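Local coordinates for protein transcriptional repressor PadR (Bacillus cereus, PDB 6JYI) that binds DNA as a PadR-like transcriptional regulator and probably represses transcription, at the interface of chains A and B. Sequence-based numbering; all coordinates share one arbitrary frame. Chains: chain A/B, Transcriptional repressor PadR.

Contact 1: the interface of chains A and B. Residues chain A 96, 156, 160; chain B 103, 160, 163-164, 167-168.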
# COMPACT_ATOMS: atom_id res chain seq x y z
N ASP A 96 4.74 -0.92 -6.13
CA ASP A 96 3.93 -0.70 -4.95
C ASP A 96 2.52 -1.20 -5.21
O ASP A 96 2.01 -1.07 -6.32
CB ASP A 96 3.82 0.79 -4.62
CG ASP A 96 5.12 1.38 -4.07
OD1 ASP A 96 6.09 0.63 -3.82
OD2 ASP A 96 5.15 2.61 -3.86
N VAL A 156 11.52 8.15 3.37
CA VAL A 156 10.57 8.13 2.25
C VAL A 156 9.14 8.10 2.77
O VAL A 156 8.25 8.86 2.31
CB VAL A 156 10.89 7.01 1.25
CG1 VAL A 156 9.83 6.89 0.15
CG2 VAL A 156 12.26 7.28 0.60
N SER A 160 6.37 11.04 2.19
CA SER A 160 5.12 10.76 1.54
C SER A 160 3.90 11.10 2.40
O SER A 160 3.01 11.83 1.97
CB SER A 160 5.12 9.29 1.11
OG SER A 160 3.83 8.92 0.71
N LEU B 103 10.63 -0.27 -0.43
CA LEU B 103 10.96 0.19 0.90
C LEU B 103 11.48 -0.97 1.75
O LEU B 103 12.31 -0.77 2.63
CB LEU B 103 9.78 0.89 1.57
CG LEU B 103 9.43 2.27 0.95
CD1 LEU B 103 8.14 2.91 1.50
CD2 LEU B 103 10.62 3.25 1.02
N SER B 160 2.31 12.72 -3.11
CA SER B 160 3.00 11.59 -2.53
C SER B 160 4.18 11.13 -3.38
O SER B 160 5.30 11.03 -2.90
CB SER B 160 2.03 10.44 -2.30
OG SER B 160 2.73 9.25 -1.95
N ALA B 163 7.09 13.76 -3.53
CA ALA B 163 7.90 13.84 -2.31
C ALA B 163 8.86 12.65 -2.24
O ALA B 163 10.00 12.79 -1.81
CB ALA B 163 6.99 13.85 -1.07
N GLN B 164 8.39 11.49 -2.69
CA GLN B 164 9.21 10.29 -2.75
C GLN B 164 10.36 10.50 -3.72
O GLN B 164 11.51 10.29 -3.36
CB GLN B 164 8.39 9.08 -3.19
CG GLN B 164 7.31 8.66 -2.20
CD GLN B 164 6.56 7.46 -2.72
OE1 GLN B 164 7.18 6.55 -3.29
NE2 GLN B 164 5.24 7.45 -2.57
N THR B 167 12.88 13.06 -2.25
CA THR B 167 13.66 12.44 -1.14
C THR B 167 14.69 11.50 -1.73
O THR B 167 15.85 11.55 -1.35
CB THR B 167 12.76 11.70 -0.14
OG1 THR B 167 11.90 12.66 0.49
CG2 THR B 167 13.58 10.95 0.95
N LEU B 168 14.28 10.68 -2.69
CA LEU B 168 15.19 9.69 -3.30
C LEU B 168 16.33 10.32 -4.10
O LEU B 168 17.46 9.82 -4.08
CB LEU B 168 14.40 8.68 -4.13
CG LEU B 168 13.61 7.63 -3.34
CD1 LEU B 168 12.75 6.74 -4.25
CD2 LEU B 168 14.51 6.72 -2.47
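A:Val156 lies among side chains of chain B and buries 72 Å² there. CG1, anti to the backbone N (chi1 174°), meets the aliphatic CG of B:Gln164 at 3.9 Å. CG2 goes the other way, into the angle between B:Leu168 and B:Thr167. It lies 3.9 Å from CD2 of B:Leu168, whose side chain runs roughly perpendicular to the valine. B:Leu103, from the short helix 101-107, closes the group with CD2 3.8 Å from A:Val156 CB. B:Gln164, which buries 39 Å², has two roles. Its CG packs on A:Val156 and on CB of A:Ser160, while its extended chain carries the amide to the polar end. There NE2 donates to the hydroxyl OG of B:Ser160 at 3.1 Å, with that oxygen close to the amide plane. A:Ser160 buries 35 Å². Its OG is hydrogen-bonded to OG of B:Ser160 at 2.9 Å, a meeting of equivalent residues at the two-fold axis. Either hydroxyl could be the donor. B:Thr167 OG1 bonds back to the carbonyl O of B:Ala163, leaving its methyl turned to the valine. The site joins the two helices that begin at residue 148, near the centre of what is probably the PadR dimer.

Contact 2: the interface of chains A and B. Residues chain A 101, 105, 120; chain B 88-89, 91-93.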
# COMPACT_ATOMS: atom_id res chain seq x y z
N ASP A 101 -9.04 2.81 0.92
CA ASP A 101 -10.49 3.01 1.06
C ASP A 101 -10.82 4.51 1.07
O ASP A 101 -11.79 4.94 0.43
CB ASP A 101 -10.95 2.33 2.34
CG ASP A 101 -12.44 2.25 2.49
OD1 ASP A 101 -13.20 2.39 1.51
OD2 ASP A 101 -12.88 2.05 3.63
N ARG A 105 -13.34 6.62 -1.36
CA ARG A 105 -14.46 7.41 -0.82
C ARG A 105 -14.45 8.80 -1.45
O ARG A 105 -15.51 9.31 -1.85
CB ARG A 105 -14.39 7.57 0.69
CG ARG A 105 -14.37 6.28 1.51
CD ARG A 105 -15.61 5.40 1.36
NE ARG A 105 -15.42 4.19 2.20
CZ ARG A 105 -16.06 3.90 3.32
NH1 ARG A 105 -17.02 4.69 3.83
NH2 ARG A 105 -15.75 2.78 3.96
N TRP A 120 -14.18 12.89 6.99
CA TRP A 120 -13.24 11.89 6.49
C TRP A 120 -11.86 12.47 6.25
O TRP A 120 -10.85 11.85 6.60
CB TRP A 120 -13.79 11.28 5.20
CG TRP A 120 -14.86 10.28 5.43
CD1 TRP A 120 -15.09 9.57 6.57
CD2 TRP A 120 -15.80 9.81 4.47
NE1 TRP A 120 -16.12 8.69 6.38
CE2 TRP A 120 -16.58 8.81 5.10
CE3 TRP A 120 -16.05 10.12 3.13
CZ2 TRP A 120 -17.62 8.14 4.44
CZ3 TRP A 120 -17.08 9.45 2.49
CH2 TRP A 120 -17.85 8.47 3.14
N TYR B 88 -22.35 0.68 1.79
CA TYR B 88 -20.88 0.75 1.78
C TYR B 88 -20.36 2.13 2.16
O TYR B 88 -19.47 2.25 3.01
CB TYR B 88 -20.36 0.32 0.41
CG TYR B 88 -19.08 0.98 -0.05
CD1 TYR B 88 -17.85 0.66 0.51
CD2 TYR B 88 -19.10 1.88 -1.10
CE1 TYR B 88 -16.66 1.26 0.03
CE2 TYR B 88 -17.94 2.49 -1.55
CZ TYR B 88 -16.73 2.18 -0.97
OH TYR B 88 -15.62 2.78 -1.50
N MSE B 89 -20.95 3.19 1.59
CA MSE B 89 -20.47 4.56 1.88
C MSE B 89 -20.65 4.95 3.36
O MSE B 89 -19.94 5.83 3.86
CB MSE B 89 -21.13 5.60 0.96
CG MSE B 89 -20.75 5.48 -0.49
SE MSE B 89 -18.86 5.90 -0.81
CE MSE B 89 -18.93 7.84 -0.80
N THR B 91 -20.12 2.86 5.90
CA THR B 91 -19.21 2.10 6.77
C THR B 91 -17.98 2.92 7.19
O THR B 91 -17.59 3.88 6.50
CB THR B 91 -18.71 0.81 6.07
OG1 THR B 91 -17.95 1.14 4.90
CG2 THR B 91 -19.92 -0.10 5.69
N PRO B 92 -17.34 2.53 8.28
CA PRO B 92 -16.12 3.27 8.63
C PRO B 92 -14.99 3.09 7.60
O PRO B 92 -14.93 2.05 6.89
CB PRO B 92 -15.74 2.73 10.02
CG PRO B 92 -16.56 1.48 10.22
CD PRO B 92 -17.80 1.64 9.37
N VAL B 93 -14.14 4.11 7.50
CA VAL B 93 -13.09 4.13 6.49
C VAL B 93 -11.92 3.28 6.97
O VAL B 93 -11.34 3.53 8.03
CB VAL B 93 -12.58 5.55 6.19
CG1 VAL B 93 -11.44 5.49 5.17
CG2 VAL B 93 -13.72 6.43 5.67
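Polar contacts centre on A:Arg105, whose guanidinium enters the turn after helix 79-90 of chain B. NH1 donates to the backbone O of B:Thr91 at 2.9 Å, with 156° at the hydrogen and the acceptor near the guanidinium plane. NH2 faces OG1 of B:Thr91 at 2.9 Å and the carbonyl O of B:Pro92 at 3.1 Å, but both bonds are bent and weak. The threonine hydroxyl is itself held by a bond to the carbonyl O of B:Tyr88, at 2.7 Å. A salt bridge within chain A fixes the arginine. A:Asp101 is gripped side-on by two nitrogens, with NE to OD1 at 3.0 Å and NH2 to OD2. The NE bond is nearly straight, 169°, yet reaches OD1 from above the carboxylate plane. This pairing limits rotation of the guanidinium. Apolar contacts lie beside it. B:Val93 puts CG2 over the five-membered ring of A:Trp120, 3.6 Å from its centroid, in a CH-pi contact. The same methyl also lies over the guanidinium centre. The bent chain of B:Met89, a selenomethionine, brings SE to 3.9 Å from CD of A:Arg105. Through this site, in the probable dimer, helices 101-107 and 114-142 of one chain clasp the turn that follows helix 79-90 of the partner.

Contact 3: the interface of chains A and B. Residues chain A 99-100, 103-104, 106-107; chain B 38, 153.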
# COMPACT_ATOMS: atom_id res chain seq x y z
N ARG A 99 -4.01 -0.21 -1.24
CA ARG A 99 -5.47 -0.19 -1.12
C ARG A 99 -5.81 0.93 -0.18
O ARG A 99 -5.59 0.80 1.02
CB ARG A 99 -6.04 -1.51 -0.58
CG ARG A 99 -7.57 -1.48 -0.43
CD ARG A 99 -8.22 -2.84 -0.21
NE ARG A 99 -8.09 -3.31 1.17
CZ ARG A 99 -7.28 -4.30 1.59
NH1 ARG A 99 -6.47 -4.95 0.75
NH2 ARG A 99 -7.26 -4.63 2.88
N SER A 100 -6.34 2.03 -0.71
CA SER A 100 -6.80 3.14 0.10
C SER A 100 -8.30 3.32 -0.05
O SER A 100 -8.77 3.91 -1.04
CB SER A 100 -6.09 4.43 -0.32
OG SER A 100 -6.56 5.53 0.45
N LEU A 103 -9.17 7.11 -0.41
CA LEU A 103 -9.13 7.71 -1.73
C LEU A 103 -10.32 7.27 -2.60
O LEU A 103 -10.77 8.05 -3.44
CB LEU A 103 -7.80 7.48 -2.43
CG LEU A 103 -6.61 8.20 -1.77
CD1 LEU A 103 -5.27 7.82 -2.43
CD2 LEU A 103 -6.82 9.70 -1.79
N MSE A 104 -10.83 6.05 -2.40
CA MSE A 104 -12.01 5.59 -3.15
C MSE A 104 -13.27 6.32 -2.66
O MSE A 104 -14.14 6.64 -3.47
CB MSE A 104 -12.17 4.09 -2.98
CG MSE A 104 -13.23 3.46 -3.83
SE MSE A 104 -12.82 3.56 -5.75
CE MSE A 104 -11.30 2.39 -5.80
N MSE A 106 -13.26 9.40 -1.57
CA MSE A 106 -13.13 10.69 -2.23
C MSE A 106 -13.54 10.55 -3.70
O MSE A 106 -14.25 11.40 -4.23
CB MSE A 106 -11.73 11.26 -2.16
CG MSE A 106 -11.24 11.53 -0.77
SE MSE A 106 -12.24 12.88 0.17
CE MSE A 106 -13.21 11.72 1.39
N TYR A 107 -13.14 9.46 -4.35
CA TYR A 107 -13.50 9.25 -5.74
C TYR A 107 -15.04 9.22 -5.93
O TYR A 107 -15.58 9.78 -6.89
CB TYR A 107 -12.83 8.00 -6.32
CG TYR A 107 -13.04 7.89 -7.80
CD1 TYR A 107 -12.28 8.64 -8.70
CD2 TYR A 107 -14.06 7.10 -8.30
CE1 TYR A 107 -12.53 8.57 -10.08
CE2 TYR A 107 -14.31 7.03 -9.64
CZ TYR A 107 -13.53 7.73 -10.53
OH TYR A 107 -13.81 7.63 -11.86
N PHE B 38 -4.59 3.28 -6.20
CA PHE B 38 -5.12 3.14 -4.83
C PHE B 38 -6.10 2.01 -4.58
O PHE B 38 -6.67 1.91 -3.51
CB PHE B 38 -5.65 4.46 -4.33
CG PHE B 38 -6.77 5.04 -5.14
CD1 PHE B 38 -8.07 4.68 -4.90
CD2 PHE B 38 -6.52 6.01 -6.10
CE1 PHE B 38 -9.12 5.27 -5.64
CE2 PHE B 38 -7.55 6.60 -6.82
CZ PHE B 38 -8.83 6.24 -6.59
N SER B 153 -7.89 12.48 -5.03
CA SER B 153 -7.12 11.25 -5.30
C SER B 153 -5.91 11.55 -6.19
O SER B 153 -4.77 11.18 -5.89
CB SER B 153 -8.03 10.22 -5.98
OG SER B 153 -9.35 10.29 -5.42
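The backbone N of A:Ser100 donates to the carbonyl O of B:Phe38 at 2.8 Å, nearly straight at 170°, where strand 97-99 gives way to helix 101-107. B:Phe38 lies within the PadR-family region of its chain, whose DNA-binding fold is a winged helix-turn-helix. Its CG sits between the backbone N and the carbonyl carbon (chi1 60°), which turns the ring towards the start of the partner's short helix. The phenylalanine buries 77 Å². A:Leu103 lies across one ring face, with CB 3.9 Å from the ring centroid in a CH-pi contact displaced towards the rim. Its CD1 reaches back to CB of B:Phe38, and CD2 packs on CA of B:Ser153 at 3.8 Å. A:Met104, a selenomethionine, crosses the ring at about a right angle. Bends at chi2 and chi3 bring its CE to the rim at CE1 of B:Phe38, 3.6 Å away, from the side of the ring plane opposite the leucine. A:Ser100 directs OG back into its own chain, where it accepts from N of A:Leu103 at 3.2 Å and caps the first turn of the helix. B:Ser153, on helix 148-178, gives a weak hydrogen bond from OG to the carbonyl O of A:Leu103.

Contact 4: the interface of chains A and B. Residues chain A 148, 151-152, 155-156; chain B 167, 171, 174.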
# COMPACT_ATOMS: atom_id res chain seq x y z
N PHE A 148 22.59 4.49 6.82
CA PHE A 148 22.10 5.34 5.75
C PHE A 148 20.98 4.66 4.94
O PHE A 148 19.93 5.25 4.73
CB PHE A 148 23.25 5.74 4.80
CG PHE A 148 22.80 6.42 3.54
CD1 PHE A 148 22.61 7.79 3.52
CD2 PHE A 148 22.53 5.70 2.40
CE1 PHE A 148 22.17 8.43 2.34
CE2 PHE A 148 22.11 6.33 1.25
CZ PHE A 148 21.92 7.68 1.21
N GLU A 151 17.69 4.10 6.82
CA GLU A 151 17.01 5.35 7.05
C GLU A 151 16.15 5.75 5.82
O GLU A 151 15.18 6.49 5.98
CB GLU A 151 18.02 6.44 7.40
CG GLU A 151 17.45 7.82 7.63
CD GLU A 151 16.97 8.08 9.05
OE1 GLU A 151 17.41 7.35 9.96
OE2 GLU A 151 16.18 9.06 9.24
N ILE A 152 16.51 5.28 4.61
CA ILE A 152 15.69 5.63 3.42
C ILE A 152 14.23 5.19 3.60
O ILE A 152 13.32 5.98 3.31
CB ILE A 152 16.29 5.08 2.10
CG1 ILE A 152 17.70 5.64 1.90
CG2 ILE A 152 15.37 5.40 0.85
CD1 ILE A 152 18.47 5.05 0.72
N ASP A 155 12.58 7.77 5.91
CA ASP A 155 12.48 9.13 5.38
C ASP A 155 11.54 9.20 4.18
O ASP A 155 10.85 10.18 3.99
CB ASP A 155 13.84 9.66 4.98
CG ASP A 155 14.75 9.88 6.17
OD1 ASP A 155 14.32 9.61 7.31
OD2 ASP A 155 15.89 10.31 5.95
N VAL A 156 11.52 8.15 3.37
CA VAL A 156 10.57 8.13 2.25
C VAL A 156 9.14 8.10 2.77
O VAL A 156 8.25 8.86 2.31
CB VAL A 156 10.89 7.01 1.25
CG1 VAL A 156 9.83 6.89 0.15
CG2 VAL A 156 12.26 7.28 0.60
N THR B 167 12.88 13.06 -2.25
CA THR B 167 13.66 12.44 -1.14
C THR B 167 14.69 11.50 -1.73
O THR B 167 15.85 11.55 -1.35
CB THR B 167 12.76 11.70 -0.14
OG1 THR B 167 11.90 12.66 0.49
CG2 THR B 167 13.58 10.95 0.95
N LYS B 171 18.79 11.29 -1.57
CA LYS B 171 19.49 10.10 -1.12
C LYS B 171 20.55 9.66 -2.15
O LYS B 171 21.66 9.34 -1.78
CB LYS B 171 18.53 8.95 -0.85
CG LYS B 171 17.48 9.23 0.24
CD LYS B 171 18.12 9.60 1.59
CE LYS B 171 17.07 9.81 2.66
NZ LYS B 171 17.70 10.19 3.98
N GLU B 174 23.52 11.89 -2.13
CA GLU B 174 24.35 11.75 -0.92
C GLU B 174 25.16 10.46 -1.04
O GLU B 174 26.34 10.46 -0.71
CB GLU B 174 23.52 11.72 0.35
CG GLU B 174 24.35 11.42 1.60
CD GLU B 174 23.56 11.50 2.89
OE1 GLU B 174 22.33 11.69 2.83
OE2 GLU B 174 24.20 11.40 3.97
O HOH W 1 19.42 8.14 4.67
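B:Lys171 lies across the start of helix 148-175 of chain A and buries 78 Å². Its bend at chi2 (-58°) and extended end send the ammonium across the partner helix, to the side where A:Asp155 lies. The lysine and A:Ile152 lie side by side, pointing opposite ways, with CG1 of the isoleucine 4.0 Å from CG of the lysine. Further along, B:Lys171 crosses A:Asp155 at about a right angle. NZ forms a salt bridge with the carboxylate OD2 at 2.7 Å, approaching on the anti side and 20° out of plane. NZ also meets water 1 at 2.8 Å, and the water is 2.9 Å from the carbonyl O of A:Phe148. The ammonium is therefore tied to the partner helix at two places. A:Glu151 is near, its OE2 5.6 Å from NZ, and may add to the negative field around the lysine. At the far end A:Phe148 and B:Glu174 run in opposite directions. The ring presents its edge to the carboxylate, with CE1 3.3 Å from OE1 and the two planes 76° apart. Such an approach could be mildly favourable for a negative oxygen. The site fastens the first turns of one helix to a later stretch of its mate, extending the contact of the probable dimer with charge pairing.

Contacts 1 and 4 are neighbours, their C-alpha centres about 9 Å apart, and share A:Val156 and B:Thr167. Both join the helices that begin at residue 148. Contact 1 also takes in helix 101-107 of chain B. The same helix of chain A serves contacts 2 and 3, about 10 Å apart, where it meets B:Phe38 and the turn after helix 79-90 of chain B. Contact 3 also uses helix 148-178 of chain B, and lies about 18 Å from contact 1. Two-fold symmetry repeats every contact. The probable dimer thus seems to combine helix pairing with contacts from B:Phe38, in the probable winged-helix region, to the other chain.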